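Local structure of USG-1 protein homolog (2HJS) at residues L25-D30 with M49-S54; A45-G50 with L56-V61; A72-A77 with A83-A88; P109-V114 with V134-C139. The protein probably acts as an NAD- or NADP-dependent oxidoreductase of the aspartate-semialdehyde dehydrogenase family, and probably functions as a dimer. All coordinates share one frame; numbering follows the deposited sequence.

Contact 1: L25-D30 with M49-S54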
loop_
_atom_site.group_PDB
_atom_site.type_symbol
_atom_site.label_atom_id
_atom_site.label_comp_id
_atom_site.label_asym_id
_atom_site.label_seq_id
_atom_site.Cartn_x
_atom_site.Cartn_y
_atom_site.Cartn_z
ATOM N N LEU A 25 12.870 25.449 9.102
ATOM C CA LEU A 25 13.639 25.516 7.862
ATOM C C LEU A 25 14.096 26.919 7.465
ATOM O O LEU A 25 15.175 27.065 6.883
ATOM C CB LEU A 25 12.846 24.912 6.708
ATOM C CG LEU A 25 12.707 23.394 6.763
ATOM C CD1 LEU A 25 11.702 22.965 5.708
ATOM C CD2 LEU A 25 14.059 22.685 6.586
ATOM N N LEU A 26 13.274 27.935 7.749
ATOM C CA LEU A 26 13.677 29.306 7.541
ATOM C C LEU A 26 14.936 29.610 8.340
ATOM O O LEU A 26 15.805 30.326 7.866
ATOM C CB LEU A 26 12.561 30.304 7.914
ATOM C CG LEU A 26 11.293 30.211 7.060
ATOM C CD1 LEU A 26 10.263 31.226 7.567
ATOM C CD2 LEU A 26 11.603 30.380 5.563
ATOM N N ASP A 27 15.028 29.052 9.542
ATOM C CA ASP A 27 16.155 29.317 10.434
ATOM C C ASP A 27 17.373 28.498 9.938
ATOM O O ASP A 27 18.443 29.061 9.659
ATOM C CB ASP A 27 15.722 28.932 11.842
ATOM C CG ASP A 27 16.783 29.175 12.890
ATOM O OD1 ASP A 27 17.807 29.866 12.630
ATOM O OD2 ASP A 27 16.567 28.686 14.023
ATOM N N GLU A 28 17.177 27.185 9.780
ATOM C CA GLU A 28 18.201 26.256 9.284
ATOM C C GLU A 28 18.899 26.691 7.995
ATOM O O GLU A 28 20.110 26.503 7.844
ATOM C CB GLU A 28 17.552 24.909 8.956
ATOM C CG GLU A 28 17.918 23.755 9.822
ATOM C CD GLU A 28 17.405 22.424 9.228
ATOM O OE1 GLU A 28 16.425 21.867 9.803
ATOM O OE2 GLU A 28 17.963 21.978 8.176
ATOM N N ARG A 29 18.104 27.195 7.048
ATOM C CA ARG A 29 18.585 27.526 5.719
ATOM C C ARG A 29 18.998 28.986 5.614
ATOM O O ARG A 29 19.320 29.466 4.511
ATOM C CB ARG A 29 17.519 27.193 4.650
ATOM C CG ARG A 29 17.146 25.723 4.577
ATOM C CD ARG A 29 16.123 25.443 3.498
ATOM N NE ARG A 29 16.647 25.753 2.176
ATOM C CZ ARG A 29 17.400 24.929 1.444
ATOM N NH1 ARG A 29 17.694 23.701 1.860
ATOM N NH2 ARG A 29 17.839 25.331 0.266
ATOM N N ASP A 30 19.005 29.693 6.753
ATOM C CA ASP A 30 19.317 31.103 6.771
ATOM C C ASP A 30 18.570 31.924 5.756
ATOM O O ASP A 30 19.175 32.731 5.045
ATOM C CB ASP A 30 20.807 31.338 6.565
ATOM C CG ASP A 30 21.550 31.280 7.830
ATOM O OD1 ASP A 30 21.541 32.302 8.545
ATOM O OD2 ASP A 30 22.122 30.199 8.121
HETATM N N MSE A 49 6.873 30.440 20.143
HETATM C CA MSE A 49 7.653 29.458 19.396
HETATM C C MSE A 49 9.082 29.906 19.260
HETATM O O MSE A 49 9.354 31.094 19.124
HETATM C CB MSE A 49 7.078 29.242 17.996
HETATM C CG MSE A 49 5.758 28.549 17.970
HETATM SE SE MSE A 49 5.160 28.322 16.125
HETATM C CE MSE A 49 6.664 27.266 15.391
ATOM N N GLY A 50 9.986 28.936 19.269
ATOM C CA GLY A 50 11.402 29.191 19.075
ATOM C C GLY A 50 11.736 29.511 17.632
ATOM O O GLY A 50 11.195 28.900 16.711
ATOM N N PHE A 51 12.613 30.493 17.446
ATOM C CA PHE A 51 13.182 30.814 16.140
ATOM C C PHE A 51 14.549 31.458 16.319
ATOM O O PHE A 51 14.686 32.503 17.007
ATOM C CB PHE A 51 12.274 31.736 15.323
ATOM C CG PHE A 51 12.873 32.145 13.999
ATOM C CD1 PHE A 51 12.815 31.282 12.892
ATOM C CD2 PHE A 51 13.531 33.374 13.864
ATOM C CE1 PHE A 51 13.377 31.645 11.659
ATOM C CE2 PHE A 51 14.101 33.745 12.648
ATOM C CZ PHE A 51 14.019 32.873 11.530
ATOM N N ALA A 52 15.560 30.844 15.703
ATOM C CA ALA A 52 16.944 31.347 15.788
ATOM C C ALA A 52 17.371 31.653 17.228
ATOM O O ALA A 52 17.930 32.725 17.497
ATOM C CB ALA A 52 17.128 32.580 14.888
ATOM N N GLU A 53 17.074 30.714 18.138
ATOM C CA GLU A 53 17.402 30.791 19.596
ATOM C C GLU A 53 16.573 31.800 20.411
ATOM O O GLU A 53 16.643 31.835 21.657
ATOM C CB GLU A 53 18.917 30.986 19.845
ATOM C CG GLU A 53 19.763 29.831 19.288
ATOM C CD GLU A 53 21.282 30.045 19.385
ATOM O OE1 GLU A 53 21.746 31.106 19.886
ATOM O OE2 GLU A 53 22.018 29.116 18.953
ATOM N N SER A 54 15.798 32.615 19.705
ATOM C CA SER A 54 14.910 33.572 20.337
ATOM C C SER A 54 13.466 33.025 20.384
ATOM O O SER A 54 13.168 31.974 19.806
ATOM C CB SER A 54 15.018 34.931 19.640
ATOM O OG SER A 54 14.224 35.004 18.483
#
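Asp27 and Leu26, near the C-terminal end of helix 17-28, meet Phe51 and Ala52 at the tip of the hairpin formed by strands 48-51 and 54-60, within the Rossmann-type NAD-binding domain. The polar part is a single hydrogen bond. The amide of Ala52 donates to Asp27 OD2 at 2.9 Å (N to OD2), with a bent N-H...O angle of 134°. It reaches the oxygen from above the carboxylate, 69° out of its plane. Asp27 CG stands anti to the backbone N (chi1 -179°), which carries the carboxylate out to the hairpin; its other oxygen, OD1, lies 3.6 Å from Ala52 CB.

The apolar part centres on one corner of the Phe51 ring. CE1 lies 3.6 Å from Asp27 CB, which approaches obliquely, and Leu26 CB comes in at the ring edge. Phe51 also packs on Val23 of the same helix and on Leu36, so the ring is wedged between helix 17-28 and the sheet.

Within each segment, local hydrogen bonds set the shape. A Schellman motif with Asp30 as its C-prime residue ends the helix: Phe31 N bonds to Leu26 O and Asp30 N to Asp27 O. The hairpin turns through a type I' beta turn from Phe51 to Ser54, and Phe51 O accepts two donors, Ser54 N and Ser54 OG, the hydroxyl at 2.9 Å from that oxygen.

Contact 2: A45-G50 with L56-V61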
loop_
_atom_site.group_PDB
_atom_site.type_symbol
_atom_site.label_atom_id
_atom_site.label_comp_id
_atom_site.label_asym_id
_atom_site.label_seq_id
_atom_site.Cartn_x
_atom_site.Cartn_y
_atom_site.Cartn_z
ATOM N N ALA A 45 -3.456 31.496 18.825
ATOM C CA ALA A 45 -2.832 32.800 19.080
ATOM C C ALA A 45 -2.404 32.956 20.537
ATOM O O ALA A 45 -3.073 32.434 21.439
ATOM C CB ALA A 45 -3.772 33.926 18.684
ATOM N N GLY A 46 -1.297 33.668 20.763
ATOM C CA GLY A 46 -0.811 33.950 22.119
ATOM C C GLY A 46 0.278 33.018 22.641
ATOM O O GLY A 46 0.937 33.322 23.640
ATOM N N GLN A 47 0.472 31.877 21.985
ATOM C CA GLN A 47 1.537 30.966 22.397
ATOM C C GLN A 47 2.872 31.316 21.721
ATOM O O GLN A 47 2.905 32.036 20.719
ATOM C CB GLN A 47 1.127 29.504 22.205
ATOM C CG GLN A 47 1.299 28.955 20.808
ATOM C CD GLN A 47 0.536 27.649 20.599
ATOM O OE1 GLN A 47 -0.697 27.633 20.578
ATOM N NE2 GLN A 47 1.269 26.551 20.429
ATOM N N ARG A 48 3.970 30.841 22.294
ATOM C CA ARG A 48 5.298 31.227 21.820
ATOM C C ARG A 48 5.998 30.084 21.078
ATOM O O ARG A 48 5.733 28.911 21.334
ATOM C CB ARG A 48 6.165 31.763 22.974
ATOM C CG ARG A 48 5.562 32.976 23.703
ATOM C CD ARG A 48 6.597 33.770 24.524
ATOM N NE ARG A 48 7.358 34.735 23.715
ATOM C CZ ARG A 48 7.041 36.023 23.549
ATOM N NH1 ARG A 48 5.962 36.544 24.131
ATOM N NH2 ARG A 48 7.807 36.802 22.788
HETATM N N MSE A 49 6.873 30.440 20.143
HETATM C CA MSE A 49 7.653 29.458 19.396
HETATM C C MSE A 49 9.082 29.906 19.260
HETATM O O MSE A 49 9.354 31.094 19.124
HETATM C CB MSE A 49 7.078 29.242 17.996
HETATM C CG MSE A 49 5.758 28.549 17.970
HETATM SE SE MSE A 49 5.160 28.322 16.125
HETATM C CE MSE A 49 6.664 27.266 15.391
ATOM N N GLY A 50 9.986 28.936 19.269
ATOM C CA GLY A 50 11.402 29.191 19.075
ATOM C C GLY A 50 11.736 29.511 17.632
ATOM O O GLY A 50 11.195 28.900 16.711
ATOM N N LEU A 56 9.337 33.818 19.893
ATOM C CA LEU A 56 8.388 34.687 19.170
ATOM C C LEU A 56 6.929 34.442 19.562
ATOM O O LEU A 56 6.514 33.297 19.705
ATOM C CB LEU A 56 8.523 34.459 17.652
ATOM C CG LEU A 56 9.653 35.130 16.867
ATOM C CD1 LEU A 56 11.022 34.752 17.415
ATOM C CD2 LEU A 56 9.576 34.737 15.424
ATOM N N ARG A 57 6.140 35.505 19.709
ATOM C CA ARG A 57 4.709 35.339 19.993
ATOM C C ARG A 57 3.920 35.040 18.707
ATOM O O ARG A 57 4.097 35.728 17.703
ATOM C CB ARG A 57 4.149 36.587 20.688
ATOM C CG ARG A 57 2.751 36.402 21.286
ATOM C CD ARG A 57 2.222 37.728 21.869
ATOM N NE ARG A 57 0.790 37.658 22.203
ATOM C CZ ARG A 57 -0.218 37.777 21.325
ATOM N NH1 ARG A 57 0.019 37.981 20.022
ATOM N NH2 ARG A 57 -1.478 37.692 21.756
ATOM N N VAL A 58 3.064 34.020 18.729
ATOM C CA VAL A 58 2.172 33.748 17.582
ATOM C C VAL A 58 0.987 34.719 17.673
ATOM O O VAL A 58 0.326 34.785 18.710
ATOM C CB VAL A 58 1.662 32.284 17.571
ATOM C CG1 VAL A 58 0.674 32.062 16.438
ATOM C CG2 VAL A 58 2.834 31.296 17.460
ATOM N N GLY A 59 0.743 35.476 16.599
ATOM C CA GLY A 59 -0.358 36.443 16.532
ATOM C C GLY A 59 -1.573 35.892 15.808
ATOM O O GLY A 59 -1.493 34.847 15.166
ATOM N N ASP A 60 -2.703 36.581 15.931
ATOM C CA ASP A 60 -3.958 36.155 15.315
ATOM C C ASP A 60 -3.943 36.602 13.860
ATOM O O ASP A 60 -3.828 37.788 13.588
ATOM C CB ASP A 60 -5.146 36.780 16.066
ATOM C CG ASP A 60 -6.520 36.302 15.557
ATOM O OD1 ASP A 60 -6.642 35.634 14.494
ATOM O OD2 ASP A 60 -7.516 36.615 16.248
ATOM N N VAL A 61 -4.048 35.649 12.931
ATOM C CA VAL A 61 -4.129 35.979 11.505
ATOM C C VAL A 61 -5.245 37.000 11.184
ATOM O O VAL A 61 -5.070 37.840 10.306
ATOM C CB VAL A 61 -4.216 34.717 10.599
ATOM C CG1 VAL A 61 -5.518 33.940 10.825
ATOM C CG2 VAL A 61 -4.042 35.091 9.130
#
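Met49 and Leu56 form the antiparallel hydrogen-bonded pair and carry two of the four backbone hydrogen bonds that join 45-50 to 56-61: Leu56 N donates to Met49 O at 2.8 Å with an angle of 173° at hydrogen, and Met49 N returns a bond to Leu56 O. Farther along, Val58 N donates to Gln47 O, and Gly46 N reaches Val58 O at 2.8 Å (172°). Arg48 and Arg57 are the non-hydrogen-bonded pair between them, with CA atoms 4.5 Å apart; here Arg48 CA approaches Leu56 O at 3.2 Å in a CA-H...O contact.

The two arginines share one face of the hairpin, their side chains crossing at about a right angle. Arg48 bends at chi3 (83°), which folds its guanidinium back over the neighbouring strand, where Arg57 N lies 3.7 Å above its plane. Arg48 NE is hydrogen-bonded to Ser55 OG. The extended Arg57 instead runs alongside the chain until one guanidinium face lies against Gly46 CA.

On the face carrying Met49 and Leu56, Met49 SE (the residue is selenomethionine) rests 4.0 Å from Val58 CG2. Beyond the paired residues, Ala45 CB meets Asp60 CB at 4.1 Å. Strand 48-51 is the outermost strand of the seven-stranded sheet within this chain; strand 54-60 separates it from strand 36-40, whose Leu38 and Ala40 touch Met49 and Val58.

Contact 3: A72-A77 with A83-A88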
loop_
_atom_site.group_PDB
_atom_site.type_symbol
_atom_site.label_atom_id
_atom_site.label_comp_id
_atom_site.label_asym_id
_atom_site.label_seq_id
_atom_site.Cartn_x
_atom_site.Cartn_y
_atom_site.Cartn_z
ATOM N N ALA A 72 4.511 35.711 2.258
ATOM C CA ALA A 72 3.740 34.939 3.242
ATOM C C ALA A 72 3.635 33.479 2.827
ATOM O O ALA A 72 3.265 33.162 1.689
ATOM C CB ALA A 72 2.360 35.510 3.462
ATOM N N PHE A 73 3.982 32.600 3.761
ATOM C CA PHE A 73 3.738 31.176 3.597
ATOM C C PHE A 73 2.436 30.856 4.294
ATOM O O PHE A 73 2.324 31.070 5.510
ATOM C CB PHE A 73 4.864 30.391 4.243
ATOM C CG PHE A 73 6.202 30.612 3.592
ATOM C CD1 PHE A 73 6.576 29.862 2.464
ATOM C CD2 PHE A 73 7.097 31.556 4.104
ATOM C CE1 PHE A 73 7.828 30.045 1.861
ATOM C CE2 PHE A 73 8.363 31.761 3.501
ATOM C CZ PHE A 73 8.734 30.990 2.384
ATOM N N PHE A 74 1.452 30.364 3.538
ATOM C CA PHE A 74 0.186 29.938 4.115
ATOM C C PHE A 74 0.217 28.417 4.309
ATOM O O PHE A 74 0.033 27.656 3.365
ATOM C CB PHE A 74 -0.993 30.362 3.227
ATOM C CG PHE A 74 -1.493 31.768 3.478
ATOM C CD1 PHE A 74 -0.716 32.882 3.148
ATOM C CD2 PHE A 74 -2.757 31.980 4.036
ATOM C CE1 PHE A 74 -1.182 34.193 3.399
ATOM C CE2 PHE A 74 -3.234 33.274 4.265
ATOM C CZ PHE A 74 -2.443 34.378 3.957
ATOM N N ALA A 75 0.474 28.000 5.543
ATOM C CA ALA A 75 0.550 26.600 5.912
ATOM C C ALA A 75 -0.576 26.264 6.891
ATOM O O ALA A 75 -0.409 25.422 7.774
ATOM C CB ALA A 75 1.925 26.303 6.544
ATOM N N ALA A 76 -1.715 26.940 6.751
ATOM C CA ALA A 76 -2.866 26.717 7.640
ATOM C C ALA A 76 -3.993 25.949 6.931
ATOM O O ALA A 76 -3.847 25.561 5.782
ATOM C CB ALA A 76 -3.376 28.050 8.180
ATOM N N ALA A 77 -5.121 25.744 7.613
ATOM C CA ALA A 77 -6.284 25.113 6.978
ATOM C C ALA A 77 -6.651 25.878 5.696
ATOM O O ALA A 77 -6.388 27.080 5.590
ATOM C CB ALA A 77 -7.459 25.110 7.940
ATOM N N ALA A 83 -9.952 32.778 3.179
ATOM C CA ALA A 83 -10.295 34.003 3.877
ATOM C C ALA A 83 -9.234 35.090 3.724
ATOM O O ALA A 83 -9.563 36.281 3.788
ATOM C CB ALA A 83 -10.580 33.718 5.346
ATOM N N HIS A 84 -7.974 34.707 3.510
ATOM C CA HIS A 84 -6.885 35.698 3.570
ATOM C C HIS A 84 -5.884 35.771 2.410
ATOM O O HIS A 84 -5.252 36.800 2.256
ATOM C CB HIS A 84 -6.086 35.559 4.878
ATOM C CG HIS A 84 -6.891 35.807 6.113
ATOM N ND1 HIS A 84 -7.215 37.073 6.553
ATOM C CD2 HIS A 84 -7.426 34.947 7.011
ATOM C CE1 HIS A 84 -7.926 36.982 7.662
ATOM N NE2 HIS A 84 -8.064 35.703 7.963
ATOM N N ALA A 85 -5.691 34.709 1.625
ATOM C CA ALA A 85 -4.551 34.711 0.685
ATOM C C ALA A 85 -4.643 35.798 -0.399
ATOM O O ALA A 85 -3.665 36.503 -0.672
ATOM C CB ALA A 85 -4.313 33.331 0.065
ATOM N N GLU A 86 -5.815 35.941 -0.997
ATOM C CA GLU A 86 -6.022 36.966 -2.023
ATOM C C GLU A 86 -5.914 38.352 -1.435
ATOM O O GLU A 86 -5.180 39.178 -1.975
ATOM C CB GLU A 86 -7.341 36.760 -2.779
ATOM C CG GLU A 86 -7.271 35.556 -3.743
ATOM C CD GLU A 86 -8.616 35.217 -4.369
ATOM O OE1 GLU A 86 -8.882 35.653 -5.520
ATOM O OE2 GLU A 86 -9.415 34.528 -3.697
ATOM N N ARG A 87 -6.620 38.600 -0.326
ATOM C CA ARG A 87 -6.506 39.871 0.422
ATOM C C ARG A 87 -5.048 40.212 0.738
ATOM O O ARG A 87 -4.623 41.343 0.541
ATOM C CB ARG A 87 -7.352 39.848 1.698
ATOM C CG ARG A 87 -8.845 40.111 1.446
ATOM C CD ARG A 87 -9.772 39.740 2.626
ATOM N NE ARG A 87 -9.151 39.981 3.930
ATOM C CZ ARG A 87 -9.141 41.150 4.585
ATOM N NH1 ARG A 87 -8.531 41.211 5.770
ATOM N NH2 ARG A 87 -9.726 42.255 4.082
ATOM N N ALA A 88 -4.275 39.221 1.178
ATOM C CA ALA A 88 -2.843 39.417 1.421
ATOM C C ALA A 88 -2.076 39.841 0.169
ATOM O O ALA A 88 -1.173 40.688 0.263
ATOM C CB ALA A 88 -2.204 38.166 2.026
#
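Phe74 packs its ring against His84, Ala85 and Ala88 in a buried packing contact between strand 71-74 and helix 78-90, inside the nucleotide-binding domain. No hydrogen bond links the two segments. Their axes come within 10.2 Å and run nearly antiparallel, 159° between N-to-C directions, and the phenyl ring spans this gap from the strand.

Its outer end does the touching. CE2 lies 3.7 Å from His84 CB, which meets the ring at its edge and in its plane. Ala85 takes one face instead: its CB sits 4.3 Å above the plane, over the ring centre. Ala88 CB, one helical turn on from His84, approaches CZ obliquely at 4.3 Å. Small alanine side chains let the helix backbone come close, as the 3.9 Å between Phe74 CE2 and Ala85 N attests.

Of the His84 side chain, CB makes the contact; with CG anti to its carbonyl carbon (chi1 -62°), the imidazole leads away and NE2 is hydrogen-bonded to Asp62 OD1. Phe74 also touches Val12 and Val95 on the adjoining strands. A strand returning through an antiparallel helix to the parallel strand 94-97 is the beta-alpha-beta crossover on which Rossmann folds are built.

Contact 4: P109-V114 with V134-C139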
loop_
_atom_site.group_PDB
_atom_site.type_symbol
_atom_site.label_atom_id
_atom_site.label_comp_id
_atom_site.label_asym_id
_atom_site.label_seq_id
_atom_site.Cartn_x
_atom_site.Cartn_y
_atom_site.Cartn_z
ATOM N N PRO A 109 -0.122 25.660 -8.983
ATOM C CA PRO A 109 0.966 24.941 -8.322
ATOM C C PRO A 109 2.313 25.108 -9.034
ATOM O O PRO A 109 2.386 24.944 -10.257
ATOM C CB PRO A 109 0.504 23.487 -8.339
ATOM C CG PRO A 109 -0.517 23.399 -9.455
ATOM C CD PRO A 109 -1.136 24.753 -9.571
ATOM N N VAL A 110 3.353 25.469 -8.273
ATOM C CA VAL A 110 4.712 25.617 -8.803
ATOM C C VAL A 110 5.707 24.890 -7.903
ATOM O O VAL A 110 5.653 24.986 -6.650
ATOM C CB VAL A 110 5.178 27.107 -8.946
ATOM C CG1 VAL A 110 6.550 27.188 -9.634
ATOM C CG2 VAL A 110 4.166 27.975 -9.688
HETATM N N MSE A 111 6.615 24.169 -8.555
HETATM C CA MSE A 111 7.776 23.568 -7.908
HETATM C C MSE A 111 9.061 23.922 -8.628
HETATM O O MSE A 111 9.166 23.768 -9.839
HETATM C CB MSE A 111 7.661 22.058 -7.903
HETATM C CG MSE A 111 6.661 21.554 -6.937
HETATM SE SE MSE A 111 6.545 19.615 -7.115
HETATM C CE MSE A 111 8.265 19.149 -6.264
ATOM N N VAL A 112 10.058 24.343 -7.863
ATOM C CA VAL A 112 11.400 24.609 -8.404
ATOM C C VAL A 112 11.980 23.423 -9.222
ATOM O O VAL A 112 12.483 23.622 -10.300
ATOM C CB VAL A 112 12.376 25.035 -7.271
ATOM C CG1 VAL A 112 13.764 25.328 -7.823
ATOM C CG2 VAL A 112 11.830 26.271 -6.542
ATOM N N SER A 113 11.868 22.193 -8.716
ATOM C CA SER A 113 12.490 21.031 -9.379
ATOM C C SER A 113 11.737 20.551 -10.657
ATOM O O SER A 113 12.207 19.621 -11.361
ATOM C CB SER A 113 12.681 19.856 -8.362
ATOM O OG SER A 113 11.462 19.386 -7.749
ATOM N N VAL A 114 10.587 21.186 -10.948
ATOM C CA VAL A 114 9.583 20.653 -11.908
ATOM C C VAL A 114 9.138 21.662 -12.982
ATOM O O VAL A 114 9.288 21.393 -14.168
ATOM C CB VAL A 114 8.343 20.092 -11.189
ATOM C CG1 VAL A 114 7.331 19.522 -12.201
ATOM C CG2 VAL A 114 8.731 19.026 -10.198
ATOM N N VAL A 134 2.236 14.388 -1.384
ATOM C CA VAL A 134 2.315 13.226 -2.276
ATOM C C VAL A 134 2.588 13.643 -3.727
ATOM O O VAL A 134 3.443 13.049 -4.386
ATOM C CB VAL A 134 1.051 12.334 -2.195
ATOM C CG1 VAL A 134 1.043 11.303 -3.341
ATOM C CG2 VAL A 134 1.015 11.622 -0.849
ATOM N N ALA A 135 1.863 14.649 -4.217
ATOM C CA ALA A 135 2.073 15.140 -5.564
ATOM C C ALA A 135 3.492 15.722 -5.712
ATOM O O ALA A 135 4.134 15.548 -6.759
ATOM C CB ALA A 135 1.049 16.206 -5.907
ATOM N N ALA A 136 3.974 16.395 -4.671
ATOM C CA ALA A 136 5.314 17.011 -4.719
ATOM C C ALA A 136 6.374 15.960 -4.849
ATOM O O ALA A 136 7.305 16.120 -5.629
ATOM C CB ALA A 136 5.580 17.878 -3.460
ATOM N N GLU A 137 6.222 14.875 -4.093
ATOM C CA GLU A 137 7.221 13.793 -4.070
ATOM C C GLU A 137 7.179 12.935 -5.341
ATOM O O GLU A 137 8.213 12.560 -5.880
ATOM C CB GLU A 137 7.075 12.948 -2.796
ATOM C CG GLU A 137 7.277 13.796 -1.538
ATOM C CD GLU A 137 6.398 13.377 -0.347
ATOM O OE1 GLU A 137 5.530 12.464 -0.490
ATOM O OE2 GLU A 137 6.586 13.983 0.740
ATOM N N LEU A 138 5.981 12.633 -5.827
ATOM C CA LEU A 138 5.846 11.986 -7.120
ATOM C C LEU A 138 6.565 12.814 -8.204
ATOM O O LEU A 138 7.409 12.284 -8.939
ATOM C CB LEU A 138 4.376 11.833 -7.501
ATOM C CG LEU A 138 4.098 11.058 -8.799
ATOM C CD1 LEU A 138 4.662 9.637 -8.739
ATOM C CD2 LEU A 138 2.588 11.022 -9.122
ATOM N N CYS A 139 6.221 14.101 -8.297
ATOM C CA CYS A 139 6.676 14.935 -9.424
ATOM C C CYS A 139 8.154 15.210 -9.366
ATOM O O CYS A 139 8.807 15.294 -10.403
ATOM C CB CYS A 139 5.889 16.253 -9.515
ATOM S SG CYS A 139 4.184 15.981 -10.044
#
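Met111, present as selenomethionine, and Val114 reach across to Ala136 and Cys139, residues one turn apart on helix 133-145, packing the short, weakly bonded helix 112-115 and its preceding loop there. The closest approach is Met111 CE to Ala136 O, 3.2 Å, a methyl lying against a helix carbonyl and 4.1 Å from Ala136 CB. Met111 SE lies 3.7 Å from Ala136 CA and 4.2 Å from Cys139 CB, so this one side chain spans both helix residues. Val114 supplies the second point of contact: its CG2 meets Cys139 CB at 4.0 Å and Cys139 O at 3.7 Å. Cys139 CB is approached by Met111 and Val114 together, while no hydrogen bond joins the segments.

Torsions explain the reach of Met111. From a CG anti to the carbonyl carbon the chain runs out extended through chi2 (177°) and then bends at chi3 (73°), which lays CE along the helix surface beside Ala136. Val114 is placed next to it by the turn of backbone between them, where Val114 N bonds to Met111 O at 3.1 Å. In the next shell, Asn115 ties down the start of this segment: its OD1 accepts from Met111 N and its ND2 donates to Pro109 O.

All four residues are buried, and the contact's centre is about 8 Å from the chain's. Asn325 of helix 317-336 touches both Met111 and Ala136, and Leu226 touches both Val114 and Cys139. Helix 213-225 packs on Cys139 through Leu225, and on its far flank helix 133-145 sets Val134 and Leu138 against strand 151-160.

In the fold
Contacts 1, 2 and 3 belong to the same seven-stranded sheet and its helices. Contacts 1 and 2 share Met49 and Gly50 and touch directly where Phe51 CB lies 3.9 Å from Leu56 CD1, so the hairpin links them. Contact 3 meets contact 1 through Leu26 CD2 and Phe73 CE2, 4.1 Å apart, and contact 2 through Val61 O and His84 CE1, 4.0 Å apart. Contact 4 stands apart, its centre about 20 Å from that of contact 3 and its nearest atoms about 10 Å away; it lies closer to the chain's centre. Bound dioxane, probably from crystallisation, lies about 4 Å from the Phe51 side chain and, separately, about 3 Å from that of Gln47; this alone locates no active site.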